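Local coordinates for tail fiber protein (Pseudomonas aeruginosa, PDB 6CL6) that forms part of the trimeric receptor-binding fiber of the R2 pyocin, a contractile injection system, and so probably helps attach the particle to its target cell, at residues A[16-19]-A[20-24]; A[26-30]-A[31-35]; A[51-55]-A[56-60]; A[136-139]-A[140-144]; A[197-201]-A[202-206]. All coordinates share one frame; numbering follows the deposited sequence.

Contact 1: residues A[16-19]-A[20-24]; sequences PGLD and ASKLV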
loop_
_atom_site.group_PDB
_atom_site.type_symbol
_atom_site.label_atom_id
_atom_site.label_comp_id
_atom_site.label_asym_id
_atom_site.label_seq_id
_atom_site.Cartn_x
_atom_site.Cartn_y
_atom_site.Cartn_z
ATOM N N PRO A 16 -57.434 74.357 -52.585
ATOM C CA PRO A 16 -56.579 74.942 -51.549
ATOM C C PRO A 16 -55.995 73.850 -50.660
ATOM O O PRO A 16 -56.386 72.681 -50.731
ATOM C CB PRO A 16 -57.543 75.824 -50.758
ATOM C CG PRO A 16 -58.835 75.046 -50.820
ATOM C CD PRO A 16 -58.855 74.357 -52.179
ATOM N N GLY A 17 -55.051 74.257 -49.817
ATOM C CA GLY A 17 -54.496 73.332 -48.844
ATOM C C GLY A 17 -55.588 72.778 -47.942
ATOM O O GLY A 17 -56.498 73.493 -47.524
ATOM N N LEU A 18 -55.503 71.482 -47.663
ATOM C CA LEU A 18 -56.509 70.773 -46.900
ATOM C C LEU A 18 -55.909 70.259 -45.599
ATOM O O LEU A 18 -54.717 69.946 -45.526
ATOM C CB LEU A 18 -57.081 69.591 -47.684
ATOM C CG LEU A 18 -57.613 69.896 -49.078
ATOM C CD1 LEU A 18 -58.143 68.632 -49.731
ATOM C CD2 LEU A 18 -58.697 70.956 -49.001
ATOM N N ASP A 19 -56.750 70.183 -44.578
ATOM C CA ASP A 19 -56.388 69.511 -43.345
ATOM C C ASP A 19 -56.526 68.008 -43.544
ATOM O O ASP A 19 -57.315 67.542 -44.367
ATOM C CB ASP A 19 -57.279 69.970 -42.193
ATOM C CG ASP A 19 -56.777 69.495 -40.846
ATOM O OD1 ASP A 19 -55.835 70.122 -40.304
ATOM O OD2 ASP A 19 -57.312 68.492 -40.320
ATOM N N ALA A 20 -55.742 67.239 -42.765
ATOM C CA ALA A 20 -55.791 65.786 -42.882
ATOM C C ALA A 20 -57.188 65.254 -42.605
ATOM O O ALA A 20 -57.560 64.184 -43.112
ATOM C CB ALA A 20 -54.791 65.146 -41.918
ATOM N N SER A 21 -57.978 65.990 -41.821
ATOM C CA SER A 21 -59.341 65.569 -41.522
ATOM C C SER A 21 -60.210 65.479 -42.770
ATOM O O SER A 21 -61.277 64.860 -42.728
ATOM C CB SER A 21 -59.980 66.546 -40.534
ATOM O OG SER A 21 -60.044 67.830 -41.107
ATOM N N LYS A 22 -59.781 66.078 -43.877
ATOM C CA LYS A 22 -60.564 66.009 -45.106
ATOM C C LYS A 22 -60.573 64.623 -45.720
ATOM O O LYS A 22 -61.409 64.377 -46.593
ATOM C CB LYS A 22 -60.037 67.027 -46.115
ATOM C CG LYS A 22 -60.968 67.284 -47.300
ATOM C CD LYS A 22 -62.306 67.902 -46.874
ATOM C CE LYS A 22 -62.148 69.303 -46.298
ATOM N NZ LYS A 22 -63.477 69.966 -46.096
ATOM N N LEU A 23 -59.674 63.718 -45.294
ATOM C CA LEU A 23 -59.676 62.332 -45.772
ATOM C C LEU A 23 -60.534 61.503 -44.828
ATOM O O LEU A 23 -60.112 61.179 -43.712
ATOM C CB LEU A 23 -58.249 61.768 -45.865
ATOM C CG LEU A 23 -57.347 62.213 -47.005
ATOM C CD1 LEU A 23 -56.054 61.357 -47.058
ATOM C CD2 LEU A 23 -58.032 62.151 -48.352
ATOM N N VAL A 24 -61.730 61.138 -45.287
ATOM C CA VAL A 24 -62.759 60.579 -44.416
ATOM C C VAL A 24 -62.949 59.085 -44.603
ATOM O O VAL A 24 -63.653 58.466 -43.793
ATOM C CB VAL A 24 -64.112 61.311 -44.603
ATOM C CG1 VAL A 24 -63.953 62.798 -44.265
ATOM C CG2 VAL A 24 -64.615 61.159 -46.023
#
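Asp19 OD2 takes two hydrogen bonds from Ser21, one from the hydroxyl OG at 2.9 Å and one from the backbone N at 3.0 Å. The two donors reach it from opposite faces of the carboxylate plane: OG lies on the anti side and only slightly out of plane, whereas the amide comes in from well above the plane. This double hold restricts rotation of the carboxylate, while the other oxygen, OD1, is hydrogen-bonded to Ser25 OG of the second subunit. The first torsion of Asp19 matters here, because CG lies anti to the backbone N (chi1 -169°) and is carried forward over the amides that follow. The backbone adds a nearly straight bond from Lys22 N to Asp19 O, 2.9 Å long with an angle of 164° at the hydrogen.

The Ser21 N bond to Asp19 OD2 makes an Asx turn, and the Lys22 N bond to Asp19 O starts the short 3-10 segment 20-22, the bend that separates two brief strands of the fiber. Leu18 and Asp19 pair in parallel with a strand of the second subunit and Leu23 with one of the third, so the sheet passes between chains on both sides of the bend. The apolar part of the contact is slight. Leu18 CD1 rests against Lys22 CG at 4.0 Å, the two side chains crossing at a slant. Beyond CG the lysine chain bends twice and leads away, taking NZ to the carbonyl oxygens of Ile15 and Ala12 of the third subunit, while Leu18 also packs on Leu18 of that subunit.

Contact 2: residues A[26-30]-A[31-35]; sequences GVLAE and QRLPV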
loop_
_atom_site.group_PDB
_atom_site.type_symbol
_atom_site.label_atom_id
_atom_site.label_comp_id
_atom_site.label_asym_id
_atom_site.label_seq_id
_atom_site.Cartn_x
_atom_site.Cartn_y
_atom_site.Cartn_z
ATOM N N GLY A 26 -61.175 55.245 -46.687
ATOM C CA GLY A 26 -60.182 54.590 -47.507
ATOM C C GLY A 26 -58.844 54.407 -46.808
ATOM O O GLY A 26 -58.560 54.982 -45.754
ATOM N N VAL A 27 -58.017 53.568 -47.413
ATOM C CA VAL A 27 -56.651 53.321 -46.959
ATOM C C VAL A 27 -55.691 53.879 -48.004
ATOM O O VAL A 27 -55.780 53.540 -49.191
ATOM C CB VAL A 27 -56.409 51.824 -46.721
ATOM C CG1 VAL A 27 -54.959 51.577 -46.349
ATOM C CG2 VAL A 27 -57.344 51.294 -45.612
ATOM N N LEU A 28 -54.775 54.735 -47.558
ATOM C CA LEU A 28 -53.769 55.304 -48.438
ATOM C C LEU A 28 -52.958 54.230 -49.140
ATOM O O LEU A 28 -52.605 53.220 -48.544
ATOM C CB LEU A 28 -52.824 56.180 -47.601
ATOM C CG LEU A 28 -53.390 57.456 -47.019
ATOM C CD1 LEU A 28 -52.510 57.973 -45.912
ATOM C CD2 LEU A 28 -53.504 58.459 -48.139
ATOM N N ALA A 29 -52.626 54.477 -50.407
ATOM C CA ALA A 29 -51.632 53.663 -51.105
ATOM C C ALA A 29 -50.299 53.773 -50.376
ATOM O O ALA A 29 -49.957 54.821 -49.830
ATOM C CB ALA A 29 -51.478 54.125 -52.568
ATOM N N GLU A 30 -49.566 52.659 -50.308
ATOM C CA GLU A 30 -48.339 52.644 -49.510
ATOM C C GLU A 30 -47.321 53.667 -50.015
ATOM O O GLU A 30 -46.602 54.276 -49.211
ATOM C CB GLU A 30 -47.734 51.239 -49.549
ATOM C CG GLU A 30 -48.664 50.162 -48.953
ATOM C CD GLU A 30 -48.069 48.765 -48.946
ATOM O OE1 GLU A 30 -46.843 48.631 -49.125
ATOM O OE2 GLU A 30 -48.850 47.796 -48.802
ATOM N N GLN A 31 -47.300 53.922 -51.340
ATOM C CA GLN A 31 -46.351 54.888 -51.891
ATOM C C GLN A 31 -46.577 56.297 -51.359
ATOM O O GLN A 31 -45.667 57.126 -51.437
ATOM C CB GLN A 31 -46.415 54.893 -53.410
ATOM C CG GLN A 31 -45.906 53.630 -54.101
ATOM C CD GLN A 31 -46.856 52.440 -54.006
ATOM O OE1 GLN A 31 -48.072 52.592 -53.848
ATOM N NE2 GLN A 31 -46.299 51.250 -54.128
ATOM N N ARG A 32 -47.758 56.588 -50.809
ATOM C CA ARG A 32 -48.021 57.899 -50.252
ATOM C C ARG A 32 -47.351 58.103 -48.889
ATOM O O ARG A 32 -47.264 59.236 -48.432
ATOM C CB ARG A 32 -49.540 58.125 -50.096
ATOM C CG ARG A 32 -50.363 57.963 -51.356
ATOM C CD ARG A 32 -50.102 59.098 -52.363
ATOM N NE ARG A 32 -48.933 58.865 -53.202
ATOM C CZ ARG A 32 -48.878 58.014 -54.221
ATOM N NH1 ARG A 32 -49.935 57.273 -54.541
ATOM N NH2 ARG A 32 -47.760 57.894 -54.917
ATOM N N LEU A 33 -46.876 57.034 -48.241
ATOM C CA LEU A 33 -46.306 57.094 -46.889
ATOM C C LEU A 33 -44.823 57.479 -46.925
ATOM O O LEU A 33 -44.090 57.051 -47.809
ATOM C CB LEU A 33 -46.425 55.745 -46.192
ATOM C CG LEU A 33 -47.795 55.152 -45.920
ATOM C CD1 LEU A 33 -47.593 53.880 -45.105
ATOM C CD2 LEU A 33 -48.650 56.143 -45.187
ATOM N N PRO A 34 -44.357 58.239 -45.948
ATOM C CA PRO A 34 -42.911 58.389 -45.769
ATOM C C PRO A 34 -42.291 56.993 -45.699
ATOM O O PRO A 34 -42.894 56.058 -45.176
ATOM C CB PRO A 34 -42.788 59.150 -44.444
ATOM C CG PRO A 34 -44.087 59.867 -44.295
ATOM C CD PRO A 34 -45.136 58.927 -44.886
ATOM N N VAL A 35 -41.074 56.861 -46.233
ATOM C CA VAL A 35 -40.558 55.535 -46.528
ATOM C C VAL A 35 -40.371 54.707 -45.276
ATOM O O VAL A 35 -40.595 53.488 -45.308
ATOM C CB VAL A 35 -39.246 55.616 -47.339
ATOM C CG1 VAL A 35 -39.523 56.215 -48.722
ATOM C CG2 VAL A 35 -38.186 56.421 -46.622
#
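Arg32 folds back toward Ala29 through successive bends: CG stands beside the backbone N (chi1 -56°), and further turns at chi2 (-70°) and chi3 (84°) curl the chain until NH1 lies 4.0 Å from Ala29 CB. The methyl meets the guanidinium at a slant. Gln31, also bent at its second torsion, approaches the same methyl with OE1 at 3.9 Å, so Ala29 CB has two polar side-chain ends for neighbours. Two backbone bonds turn the chain, Arg32 N to Ala29 O at 3.0 Å and Leu33 N to Glu30 O at 2.9 Å, each donor standing well above the carbonyl plane. Leu33 CG lies 3.6 Å from Glu30 O, and its CD2 meets Leu28 CD1 at 4.3 Å, a loose apolar contact alongside the turn.

These two leucines are buried between the chains, with Leu28 packing on Leu28 of both other subunits and Leu33 on Leu33 of the third. Arg32 NE is bonded to Gly26 O of the third subunit, which anchors the bent side chain across the interface. Consecutive bonds of residue i+3 to residue i are the signature of a 3-10 turn, here built into a part of the fiber where all three chains pack together.

Contact 3: residues A[51-55]-A[56-60]; sequences NTATV and PLMLT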
loop_
_atom_site.group_PDB
_atom_site.type_symbol
_atom_site.label_atom_id
_atom_site.label_comp_id
_atom_site.label_asym_id
_atom_site.label_seq_id
_atom_site.Cartn_x
_atom_site.Cartn_y
_atom_site.Cartn_z
ATOM N N ASN A 51 -26.538 58.560 -33.721
ATOM C CA ASN A 51 -26.661 59.413 -32.542
ATOM C C ASN A 51 -27.597 60.593 -32.794
ATOM O O ASN A 51 -28.237 61.100 -31.857
ATOM C CB ASN A 51 -25.290 59.952 -32.114
ATOM C CG ASN A 51 -24.457 58.946 -31.358
ATOM O OD1 ASN A 51 -24.610 57.717 -31.494
ATOM N ND2 ASN A 51 -23.556 59.466 -30.522
ATOM N N THR A 52 -27.694 61.039 -34.042
ATOM C CA THR A 52 -28.523 62.180 -34.384
ATOM C C THR A 52 -29.777 61.760 -35.137
ATOM O O THR A 52 -30.400 62.578 -35.850
ATOM C CB THR A 52 -27.710 63.232 -35.174
ATOM O OG1 THR A 52 -27.165 62.664 -36.366
ATOM C CG2 THR A 52 -26.600 63.742 -34.323
ATOM N N ALA A 53 -30.204 60.514 -34.941
ATOM C CA ALA A 53 -31.385 60.002 -35.623
ATOM C C ALA A 53 -32.645 60.800 -35.280
ATOM O O ALA A 53 -32.891 61.158 -34.128
ATOM C CB ALA A 53 -31.594 58.534 -35.242
ATOM N N THR A 54 -33.468 61.056 -36.321
ATOM C CA THR A 54 -34.761 61.679 -36.138
ATOM C C THR A 54 -35.862 60.956 -36.891
ATOM O O THR A 54 -36.988 61.445 -36.911
ATOM C CB THR A 54 -34.756 63.162 -36.599
ATOM O OG1 THR A 54 -34.540 63.176 -38.020
ATOM C CG2 THR A 54 -33.711 63.953 -35.909
ATOM N N VAL A 55 -35.565 59.834 -37.542
ATOM C CA VAL A 55 -36.575 59.025 -38.208
ATOM C C VAL A 55 -36.534 57.636 -37.583
ATOM O O VAL A 55 -35.484 57.223 -37.051
ATOM C CB VAL A 55 -36.338 58.982 -39.719
ATOM C CG1 VAL A 55 -36.462 60.388 -40.299
ATOM C CG2 VAL A 55 -34.952 58.399 -40.030
ATOM N N PRO A 56 -37.633 56.884 -37.621
ATOM C CA PRO A 56 -37.689 55.651 -36.838
ATOM C C PRO A 56 -36.979 54.475 -37.450
ATOM O O PRO A 56 -36.817 53.472 -36.762
ATOM C CB PRO A 56 -39.190 55.385 -36.707
ATOM C CG PRO A 56 -39.824 56.114 -37.852
ATOM C CD PRO A 56 -38.963 57.327 -38.087
ATOM N N LEU A 57 -36.471 54.586 -38.672
ATOM C CA LEU A 57 -35.718 53.519 -39.302
ATOM C C LEU A 57 -34.638 54.123 -40.197
ATOM O O LEU A 57 -34.905 55.027 -40.987
ATOM C CB LEU A 57 -36.665 52.592 -40.094
ATOM C CG LEU A 57 -36.019 51.400 -40.786
ATOM C CD1 LEU A 57 -35.522 50.396 -39.825
ATOM C CD2 LEU A 57 -36.973 50.756 -41.723
ATOM N N MET A 58 -33.401 53.664 -40.013
ATOM C CA MET A 58 -32.308 53.979 -40.914
ATOM C C MET A 58 -31.450 52.725 -41.070
ATOM O O MET A 58 -31.603 51.731 -40.337
ATOM C CB MET A 58 -31.449 55.133 -40.413
ATOM C CG MET A 58 -30.807 54.843 -39.066
ATOM S SD MET A 58 -29.819 56.214 -38.439
ATOM C CE MET A 58 -30.962 57.584 -38.551
ATOM N N LEU A 59 -30.573 52.762 -42.067
ATOM C CA LEU A 59 -29.574 51.726 -42.323
ATOM C C LEU A 59 -28.223 52.426 -42.424
ATOM O O LEU A 59 -28.084 53.377 -43.193
ATOM C CB LEU A 59 -29.844 50.963 -43.607
ATOM C CG LEU A 59 -28.787 49.983 -44.167
ATOM C CD1 LEU A 59 -28.603 48.785 -43.254
ATOM C CD2 LEU A 59 -29.173 49.543 -45.560
ATOM N N THR A 60 -27.239 51.983 -41.640
ATOM C CA THR A 60 -26.000 52.726 -41.614
ATOM C C THR A 60 -24.878 51.827 -41.126
ATOM O O THR A 60 -25.097 50.910 -40.341
ATOM C CB THR A 60 -26.113 53.971 -40.718
ATOM O OG1 THR A 60 -24.876 54.653 -40.658
ATOM C CG2 THR A 60 -26.581 53.605 -39.339
#
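Ala53, whose O is bonded by Arg112 NH1, sets its methyl against Met58; the same NH1 and Trp114 NE1 grip Asn51 O, so the carbonyls of this loop are fixed by residues much later in the chain. Between 51-55 and 56-60 themselves the contact is apolar. Met58 CE touches Ala53 CB at 3.5 Å and approaches Ala53 CA at 3.8 Å. Its CG stands between the backbone N and the carbonyl carbon (chi1 60°); the chain then runs straight through chi2 and bends at chi3 (52°), which turns the terminal methyl back over the alanine.

The loop thereby folds against the start of strand 57-60, an outermost strand within this chain of a five-stranded antiparallel sheet, where Met58 also packs on Ile74 of the adjoining strand 72-79. Leu57 points away from the loop and packs on Met77 of the second subunit. Val55 approaches from further along: its CG2 comes to 4.3 Å from Met58 CE and to 3.5 Å from Leu57 O. Where the loop passes into the strand, Val55 CB lies against Pro56 CD at 3.5 Å across a trans peptide bond. Pro56 also meets Phe36 and, in the third subunit, Arg38.

Contact 4: residues A[136-139]-A[140-144]; sequences GGVN and LDSMV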
loop_
_atom_site.group_PDB
_atom_site.type_symbol
_atom_site.label_atom_id
_atom_site.label_comp_id
_atom_site.label_asym_id
_atom_site.label_seq_id
_atom_site.Cartn_x
_atom_site.Cartn_y
_atom_site.Cartn_z
ATOM N N GLY A 136 -12.939 16.588 -37.131
ATOM C CA GLY A 136 -11.574 16.119 -36.993
ATOM C C GLY A 136 -10.576 17.239 -37.212
ATOM O O GLY A 136 -10.894 18.335 -37.655
ATOM N N GLY A 137 -9.332 16.955 -36.862
ATOM C CA GLY A 137 -8.235 17.867 -37.166
ATOM C C GLY A 137 -8.150 19.148 -36.363
ATOM O O GLY A 137 -7.334 20.017 -36.710
ATOM N N VAL A 138 -8.926 19.299 -35.293
ATOM C CA VAL A 138 -8.957 20.554 -34.566
ATOM C C VAL A 138 -7.800 20.620 -33.587
ATOM O O VAL A 138 -7.550 19.679 -32.832
ATOM C CB VAL A 138 -10.299 20.751 -33.838
ATOM C CG1 VAL A 138 -10.285 22.019 -33.044
ATOM C CG2 VAL A 138 -11.445 20.736 -34.834
ATOM N N ASN A 139 -7.095 21.743 -33.599
ATOM C CA ASN A 139 -6.112 22.069 -32.572
ATOM C C ASN A 139 -6.813 22.873 -31.480
ATOM O O ASN A 139 -7.275 24.010 -31.721
ATOM C CB ASN A 139 -4.967 22.853 -33.191
ATOM C CG ASN A 139 -3.828 23.078 -32.227
ATOM O OD1 ASN A 139 -3.961 22.961 -30.981
ATOM N ND2 ASN A 139 -2.675 23.394 -32.780
ATOM N N LEU A 140 -6.921 22.293 -30.284
ATOM C CA LEU A 140 -7.653 22.967 -29.235
ATOM C C LEU A 140 -7.014 24.281 -28.846
ATOM O O LEU A 140 -7.687 25.118 -28.247
ATOM C CB LEU A 140 -7.798 22.086 -27.990
ATOM C CG LEU A 140 -8.607 20.805 -28.184
ATOM C CD1 LEU A 140 -8.996 20.219 -26.839
ATOM C CD2 LEU A 140 -9.866 20.997 -29.024
ATOM N N ASP A 141 -5.732 24.481 -29.187
ATOM C CA ASP A 141 -5.107 25.777 -28.984
ATOM C C ASP A 141 -5.799 26.867 -29.790
ATOM O O ASP A 141 -5.611 28.055 -29.503
ATOM C CB ASP A 141 -3.614 25.749 -29.389
ATOM C CG ASP A 141 -2.727 25.034 -28.390
ATOM O OD1 ASP A 141 -3.236 24.414 -27.453
ATOM O OD2 ASP A 141 -1.450 25.094 -28.541
ATOM N N SER A 142 -6.554 26.495 -30.808
ATOM C CA SER A 142 -7.277 27.484 -31.624
ATOM C C SER A 142 -8.648 27.836 -31.054
ATOM O O SER A 142 -9.327 28.710 -31.586
ATOM C CB SER A 142 -7.448 26.952 -33.051
ATOM O OG SER A 142 -8.447 25.924 -33.083
ATOM N N MET A 143 -9.077 27.165 -29.995
ATOM C CA MET A 143 -10.398 27.401 -29.410
ATOM C C MET A 143 -10.233 28.440 -28.303
ATOM O O MET A 143 -10.065 28.125 -27.120
ATOM C CB MET A 143 -10.986 26.099 -28.905
ATOM C CG MET A 143 -11.118 25.027 -29.973
ATOM S SD MET A 143 -12.185 25.462 -31.361
ATOM C CE MET A 143 -13.789 25.486 -30.529
ATOM N N VAL A 144 -10.255 29.716 -28.718
ATOM C CA VAL A 144 -9.872 30.803 -27.815
ATOM C C VAL A 144 -11.009 31.793 -27.586
ATOM O O VAL A 144 -10.782 32.904 -27.136
ATOM C CB VAL A 144 -8.620 31.525 -28.346
ATOM C CG1 VAL A 144 -7.392 30.602 -28.243
ATOM C CG2 VAL A 144 -8.825 31.953 -29.792
HETATM O O HOH W 1 -7.425 23.876 -35.551
HETATM O O HOH W 2 -0.589 24.536 -31.151
#
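Asn139 and Asp141 form an Asx turn that opens the 3-10 segment 140-142, in the loop joining strands 132-133 and 147-151 of the mixed sheet. Among the direct polar contacts, Asn139 OD1 accepts Asp141 N at 2.9 Å, the donor standing above the carbonyl plane of the amide. The anti placement of CG relative to the backbone N (chi1 -173°) swings the amide over that N-H; Asn162 ND2 bonds the same oxygen. Asn139 O is also held twice by one residue. Ser142 N reaches it at 2.7 Å from above the carbonyl plane, and Ser142 OG at 2.6 Å within that plane, so a single serine fixes the carbonyl from two directions.

The apolar contacts gather on Val138 CG1, which lies 4.2 Å from Leu140 CD2, the two side chains crossing at about a right angle, and 4.3 Å from Met143 SD. Met143 is the centre of an inverse gamma turn that follows the 3-10 segment.

Charge links the turn to the sheet through a salt bridge from Asp141 OD1 to Arg196. The other carboxylate oxygen is reached through solvent: one water accepts from Asn139 ND2 at 2.9 Å and donates to Asp141 OD2 at 2.8 Å.

Contact 5: residues A[197-201]-A[202-206]; sequences CRHSN and TWFPW. With EDO (1,2-ethanediol), chain T.
Arg198 and Trp203 are cross-strand neighbours on one face of a beta hairpin with a two-residue loop, a type I' turn from His199 to Thr202 joining strands 193-199 and 202-208. They occupy a non-hydrogen-bonded pair of the antiparallel strands. Arg198 CB sits almost centrally over the six-membered ring of Trp203, 3.4 Å from its centroid and only 7° off the normal, a CH-pi contact. The chain runs on across the indole, bringing CD to 3.5 Å from Trp203 NE1, and then bends at chi3, so that the guanidinium does not stack but stands with its plane 65° from that of the ring. A water binds the two ends together, accepting from Arg198 NH1 at 3.0 Å and from Trp203 NE1 at 3.1 Å. Arg198 NH2 is bonded to Ser178 O, and Trp203 makes a cation-pi contact with Arg196.

His199 points to the opposite face of the hairpin, with Thr202, and its side chain lies beside that of Phe204, pointing the same way. Phe204 presents its edge rather than its face: CE2 lies 3.7 Å from His199 CB, and CD2 is 3.6 Å from Cys197 O, near the ring plane. That same carbonyl oxygen accepts Phe204 N, while His199 and Thr202, a hydrogen-bonded pair, exchange backbone bonds next to the turn. The imidazole extends outward, meeting the ring of Tyr188 of the third subunit edge-to-face. At its far end His199 NE2 makes a weak, strongly bent hydrogen bond of 2.8 Å to O1 of 1,2-ethanediol, probably a remnant of the crystallisation liquor.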
loop_
_atom_site.group_PDB
_atom_site.type_symbol
_atom_site.label_atom_id
_atom_site.label_comp_id
_atom_site.label_asym_id
_atom_site.label_seq_id
_atom_site.Cartn_x
_atom_site.Cartn_y
_atom_site.Cartn_z
ATOM N N CYS A 197 -4.915 26.526 -18.972
ATOM C CA CYS A 197 -5.026 27.952 -19.256
ATOM C C CYS A 197 -3.927 28.408 -20.203
ATOM O O CYS A 197 -2.744 28.070 -19.999
ATOM C CB CYS A 197 -4.910 28.774 -17.960
ATOM S SG CYS A 197 -5.072 30.574 -18.135
ATOM N N ARG A 198 -4.310 29.229 -21.193
ATOM C CA ARG A 198 -3.331 29.948 -22.011
ATOM C C ARG A 198 -2.982 31.242 -21.312
ATOM O O ARG A 198 -3.822 32.157 -21.207
ATOM C CB ARG A 198 -3.837 30.211 -23.414
ATOM C CG ARG A 198 -2.688 30.671 -24.337
ATOM C CD ARG A 198 -3.203 31.116 -25.672
ATOM N NE ARG A 198 -3.772 32.452 -25.583
ATOM C CZ ARG A 198 -4.343 33.082 -26.606
ATOM N NH1 ARG A 198 -4.429 32.496 -27.779
ATOM N NH2 ARG A 198 -4.849 34.285 -26.425
ATOM N N HIS A 199 -1.743 31.344 -20.849
ATOM C CA HIS A 199 -1.303 32.513 -20.080
ATOM C C HIS A 199 -0.301 33.282 -20.935
ATOM O O HIS A 199 0.728 32.730 -21.327
ATOM C CB HIS A 199 -0.668 32.112 -18.756
ATOM C CG HIS A 199 -0.090 33.274 -18.017
ATOM N ND1 HIS A 199 1.214 33.312 -17.584
ATOM C CD2 HIS A 199 -0.629 34.468 -17.690
ATOM C CE1 HIS A 199 1.441 34.467 -16.989
ATOM N NE2 HIS A 199 0.338 35.185 -17.036
ATOM N N SER A 200 -0.617 34.538 -21.236
ATOM C CA SER A 200 0.206 35.383 -22.119
ATOM C C SER A 200 0.659 34.604 -23.337
ATOM O O SER A 200 1.844 34.567 -23.694
ATOM C CB SER A 200 1.382 35.977 -21.358
ATOM O OG SER A 200 0.925 36.999 -20.487
ATOM N N ASN A 201 -0.307 33.942 -23.956
ATOM C CA ASN A 201 -0.187 33.259 -25.238
ATOM C C ASN A 201 0.598 31.956 -25.183
ATOM O O ASN A 201 0.859 31.373 -26.232
ATOM C CB ASN A 201 0.426 34.198 -26.296
ATOM C CG ASN A 201 -0.434 35.460 -26.532
ATOM O OD1 ASN A 201 -1.542 35.371 -27.040
ATOM N ND2 ASN A 201 0.098 36.630 -26.151
ATOM N N THR A 202 0.927 31.451 -23.996
ATOM C CA THR A 202 1.560 30.135 -23.856
ATOM C C THR A 202 0.668 29.227 -23.016
ATOM O O THR A 202 0.297 29.588 -21.915
ATOM C CB THR A 202 2.939 30.256 -23.201
ATOM O OG1 THR A 202 3.786 31.076 -24.024
ATOM C CG2 THR A 202 3.583 28.889 -23.028
ATOM N N TRP A 203 0.356 28.045 -23.542
ATOM C CA TRP A 203 -0.520 27.123 -22.823
ATOM C C TRP A 203 0.240 26.374 -21.738
ATOM O O TRP A 203 1.294 25.789 -21.984
ATOM C CB TRP A 203 -1.154 26.130 -23.777
ATOM C CG TRP A 203 -2.103 26.739 -24.740
ATOM C CD1 TRP A 203 -1.807 27.197 -25.991
ATOM C CD2 TRP A 203 -3.515 26.944 -24.555
ATOM N NE1 TRP A 203 -2.937 27.703 -26.597
ATOM C CE2 TRP A 203 -4.003 27.546 -25.745
ATOM C CE3 TRP A 203 -4.416 26.667 -23.511
ATOM C CZ2 TRP A 203 -5.344 27.889 -25.914
ATOM C CZ3 TRP A 203 -5.775 27.035 -23.686
ATOM C CH2 TRP A 203 -6.205 27.626 -24.866
ATOM N N PHE A 204 -0.292 26.419 -20.529
ATOM C CA PHE A 204 0.110 25.502 -19.471
ATOM C C PHE A 204 -0.317 24.089 -19.814
ATOM O O PHE A 204 -1.260 23.894 -20.578
ATOM C CB PHE A 204 -0.512 25.919 -18.141
ATOM C CG PHE A 204 0.244 26.990 -17.424
ATOM C CD1 PHE A 204 1.383 26.671 -16.690
ATOM C CD2 PHE A 204 -0.180 28.305 -17.449
ATOM C CE1 PHE A 204 2.090 27.649 -16.010
ATOM C CE2 PHE A 204 0.525 29.278 -16.770
ATOM C CZ PHE A 204 1.666 28.951 -16.056
ATOM N N PRO A 205 0.358 23.084 -19.232
ATOM C CA PRO A 205 -0.045 21.687 -19.446
ATOM C C PRO A 205 -1.419 21.416 -18.900
ATOM O O PRO A 205 -1.849 22.023 -17.918
ATOM C CB PRO A 205 1.007 20.871 -18.670
ATOM C CG PRO A 205 2.144 21.813 -18.432
ATOM C CD PRO A 205 1.522 23.186 -18.328
ATOM N N TRP A 206 -2.112 20.451 -19.533
ATOM C CA TRP A 206 -3.381 19.995 -18.968
ATOM C C TRP A 206 -3.129 19.394 -17.584
ATOM O O TRP A 206 -2.116 18.722 -17.364
ATOM C CB TRP A 206 -4.030 18.965 -19.878
ATOM C CG TRP A 206 -4.622 19.483 -21.153
ATOM C CD1 TRP A 206 -4.080 19.405 -22.411
ATOM C CD2 TRP A 206 -5.918 20.087 -21.306
ATOM N NE1 TRP A 206 -4.953 19.965 -23.331
ATOM C CE2 TRP A 206 -6.087 20.378 -22.672
ATOM C CE3 TRP A 206 -6.927 20.450 -20.408
ATOM C CZ2 TRP A 206 -7.234 21.012 -23.166
ATOM C CZ3 TRP A 206 -8.065 21.056 -20.883
ATOM C CH2 TRP A 206 -8.220 21.337 -22.251
HETATM C C1 EDO T . -0.399 36.090 -13.697
HETATM O O1 EDO T . 0.654 36.529 -14.553
HETATM C C2 EDO T . 0.163 35.913 -12.287
HETATM O O2 EDO T . 0.187 37.192 -11.645
HETATM O O HOH W 3 -3.686 29.768 -28.800
#

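Overall arrangement
The five contacts follow one another along the elongated chain. Contacts 1 and 2, with centres 15 Å apart, touch through Leu23 CD1 and Leu28 CD2 at 4.0 Å and lie in the N-terminal part, where both touch the third subunit. Contact 3 begins the five-stranded sheet, its nearest atoms about 6 Å from those of contact 2. Centres about 41 Å apart then separate contact 3 from contact 4 in the next sheet domain. There contacts 4 and 5 pack together: Val144 CG1 lies 3.5 Å from Arg198 NH1, and Leu140 CD1 is 4.2 Å from Trp206 CZ2. The iron ligands His243 and His245 and the calcium ligands Asp309 and Gly358 come later in the chain.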